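Local coordinates for protein uncharacterized HTH-type transcriptional regulator YybR (Bacillus subtilis, PDB 4A5N) that probably binds DNA as a redox-sensing transcriptional regulator of the MarR/DUF24 type, at residues K40-F45 / V82-T87. The protein carries 1 engineered substitution. Residues are numbered along the deposited sequence; the frame is centred on the assembly and turned at random.
Sequences KRFNEF and VEYSLT. With BME (beta-mercaptoethanol), chain F.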
loop_
_atom_site.group_PDB
_atom_site.type_symbol
_atom_site.label_atom_id
_atom_site.label_comp_id
_atom_site.label_asym_id
_atom_site.label_seq_id
_atom_site.Cartn_x
_atom_site.Cartn_y
_atom_site.Cartn_z
ATOM N N LYS B 40 -6.758 -6.447 20.352
ATOM C CA LYS B 40 -5.874 -5.520 21.044
ATOM C C LYS B 40 -6.655 -4.346 21.624
ATOM O O LYS B 40 -7.638 -3.894 21.040
ATOM C CB LYS B 40 -4.784 -4.961 20.089
ATOM C CG LYS B 40 -3.872 -5.993 19.445
ATOM C CD LYS B 40 -3.009 -6.693 20.500
ATOM C CE LYS B 40 -1.995 -7.683 19.934
ATOM N NZ LYS B 40 -2.652 -8.893 19.335
ATOM N N ARG B 41 -6.204 -3.834 22.762
ATOM C CA ARG B 41 -6.798 -2.627 23.320
ATOM C C ARG B 41 -6.035 -1.435 22.769
ATOM O O ARG B 41 -4.903 -1.559 22.326
ATOM C CB ARG B 41 -6.773 -2.636 24.859
ATOM C CG ARG B 41 -7.331 -3.893 25.510
ATOM C CD ARG B 41 -7.202 -3.831 27.016
ATOM N NE ARG B 41 -5.800 -3.834 27.464
ATOM C CZ ARG B 41 -5.059 -4.927 27.534
ATOM N NH1 ARG B 41 -5.568 -6.101 27.198
ATOM N NH2 ARG B 41 -3.814 -4.862 27.969
ATOM N N PHE B 42 -6.653 -0.267 22.869
ATOM C CA PHE B 42 -6.120 0.986 22.359
ATOM C C PHE B 42 -4.721 1.262 22.903
ATOM O O PHE B 42 -3.809 1.541 22.143
ATOM C CB PHE B 42 -7.091 2.094 22.786
ATOM C CG PHE B 42 -6.866 3.422 22.147
ATOM C CD1 PHE B 42 -7.420 3.712 20.912
ATOM C CD2 PHE B 42 -6.189 4.442 22.843
ATOM C CE1 PHE B 42 -7.266 4.944 20.332
ATOM C CE2 PHE B 42 -6.040 5.686 22.268
ATOM C CZ PHE B 42 -6.567 5.940 21.005
ATOM N N ASN B 43 -4.556 1.122 24.206
ATOM C CA ASN B 43 -3.249 1.252 24.848
ATOM C C ASN B 43 -2.163 0.262 24.377
ATOM O O ASN B 43 -0.974 0.584 24.410
ATOM C CB ASN B 43 -3.405 1.217 26.375
ATOM C CG ASN B 43 -3.947 2.533 26.956
ATOM O OD1 ASN B 43 -4.267 2.608 28.147
ATOM N ND2 ASN B 43 -4.082 3.544 26.123
ATOM N N GLU B 44 -2.559 -0.924 23.910
ATOM C CA GLU B 44 -1.581 -1.858 23.369
ATOM C C GLU B 44 -1.023 -1.332 22.050
ATOM O O GLU B 44 0.159 -1.509 21.776
ATOM C CB GLU B 44 -2.177 -3.250 23.169
ATOM C CG GLU B 44 -2.624 -3.891 24.465
ATOM C CD GLU B 44 -3.114 -5.311 24.319
ATOM O OE1 GLU B 44 -4.284 -5.479 23.912
ATOM O OE2 GLU B 44 -2.340 -6.258 24.645
ATOM N N PHE B 45 -1.891 -0.713 21.252
ATOM C CA PHE B 45 -1.503 -0.104 19.985
ATOM C C PHE B 45 -0.572 1.099 20.213
ATOM O O PHE B 45 0.354 1.272 19.420
ATOM C CB PHE B 45 -2.693 0.401 19.197
ATOM C CG PHE B 45 -3.549 -0.672 18.580
ATOM C CD1 PHE B 45 -3.005 -1.656 17.765
ATOM C CD2 PHE B 45 -4.914 -0.630 18.739
ATOM C CE1 PHE B 45 -3.839 -2.597 17.161
ATOM C CE2 PHE B 45 -5.748 -1.557 18.129
ATOM C CZ PHE B 45 -5.201 -2.526 17.337
ATOM N N VAL B 82 -12.590 -1.639 25.702
ATOM C CA VAL B 82 -12.698 -1.626 24.251
ATOM C C VAL B 82 -11.601 -2.469 23.596
ATOM O O VAL B 82 -10.385 -2.310 23.878
ATOM C CB VAL B 82 -12.754 -0.222 23.671
ATOM C CG1 VAL B 82 -12.921 -0.283 22.167
ATOM C CG2 VAL B 82 -13.919 0.525 24.298
ATOM N N GLU B 83 -12.057 -3.363 22.726
ATOM C CA GLU B 83 -11.183 -4.299 22.008
ATOM C C GLU B 83 -11.386 -4.259 20.497
ATOM O O GLU B 83 -12.516 -4.285 20.023
ATOM C CB GLU B 83 -11.444 -5.716 22.511
ATOM C CG GLU B 83 -11.029 -5.901 23.957
ATOM C CD GLU B 83 -11.368 -7.259 24.487
ATOM O OE1 GLU B 83 -12.316 -7.902 23.961
ATOM O OE2 GLU B 83 -10.662 -7.689 25.419
ATOM N N TYR B 84 -10.273 -4.176 19.781
ATOM C CA TYR B 84 -10.195 -4.100 18.326
ATOM C C TYR B 84 -9.675 -5.432 17.769
ATOM O O TYR B 84 -8.649 -5.955 18.238
ATOM C CB TYR B 84 -9.235 -2.985 17.924
ATOM C CG TYR B 84 -9.691 -1.656 18.404
ATOM C CD1 TYR B 84 -10.559 -0.885 17.644
ATOM C CD2 TYR B 84 -9.270 -1.167 19.633
ATOM C CE1 TYR B 84 -11.007 0.342 18.107
ATOM C CE2 TYR B 84 -9.707 0.068 20.101
ATOM C CZ TYR B 84 -10.583 0.809 19.326
ATOM O OH TYR B 84 -11.026 2.047 19.746
ATOM N N SER B 85 -10.369 -5.958 16.764
ATOM C CA SER B 85 -9.983 -7.215 16.149
ATOM C C SER B 85 -10.234 -7.167 14.673
ATOM O O SER B 85 -10.954 -6.251 14.180
ATOM C CB SER B 85 -10.788 -8.337 16.772
ATOM O OG SER B 85 -12.179 -8.043 16.750
ATOM N N LEU B 86 -9.697 -8.157 13.956
ATOM C CA LEU B 86 -9.959 -8.276 12.544
ATOM C C LEU B 86 -11.292 -8.981 12.374
ATOM O O LEU B 86 -11.600 -9.923 13.044
ATOM C CB LEU B 86 -8.862 -9.044 11.812
ATOM C CG LEU B 86 -7.434 -8.535 11.842
ATOM C CD1 LEU B 86 -6.543 -9.479 11.037
ATOM C CD2 LEU B 86 -7.404 -7.101 11.286
ATOM N N THR B 87 -12.083 -8.494 11.457
ATOM C CA THR B 87 -13.291 -9.173 11.046
ATOM C C THR B 87 -12.864 -10.298 10.101
ATOM O O THR B 87 -11.729 -10.298 9.589
ATOM C CB THR B 87 -14.211 -8.197 10.296
ATOM O OG1 THR B 87 -13.569 -7.741 9.097
ATOM C CG2 THR B 87 -14.581 -6.991 11.192
HETATM C C1 BME F . -4.355 -0.103 29.459
HETATM C C2 BME F . -3.525 -1.127 30.149
HETATM O O1 BME F . -5.256 -0.823 28.592
HETATM S S2 BME F . -3.060 -2.271 28.832
HETATM O O HOH W 1 -8.029 -7.323 25.919
HETATM O O HOH W 2 -9.080 -0.133 24.330
#
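Lys-40 and Tyr-84 clasp backbones in one antiparallel hydrogen-bonded pair, Lys-40 N to Tyr-84 O and Tyr-84 N to Lys-40 O both at 2.9 Å. One water takes the Phe-42 N-H and donates to Val-82 O; another joins Arg-41 NH1 to Glu-83 OE2, secondary to that carboxylate's salt bridge with Lys-39 and its bond to Tyr-75 OH. Tyr-84 CG, anti to the carbonyl carbon (chi1 -61°), sets the ring alongside Phe-42, with Tyr-84 OH 4.1 Å from Phe-42 CD1. Phe-45 lies obliquely to it, Phe-45 CE2 being 3.8 Å from both Tyr-84 CB and Tyr-84 CD2. Tyrosine suits this place: its ring fits beside both phenylalanines with Lys-40 O at its edge, and its hydroxyl bonds Arg-72 NE. An alanine here, keeping CB, would probably leave a gap between Phe-42 and Phe-45 and Arg-72 NE without its hydroxyl partner. Glu-44 suits the third position of helix 42-48: its carboxylate folds back, OE1 accepting the N-H of N-cap Arg-41 at 2.8 Å. Phenylalanine suits 42 and 45, both pressing on Leu-57 of helix 54-66. The bridge thus ties the entrance of helix 42-48 to strand 81-86, the wing strand paired with 70-75 in this winged helix-turn-helix fold.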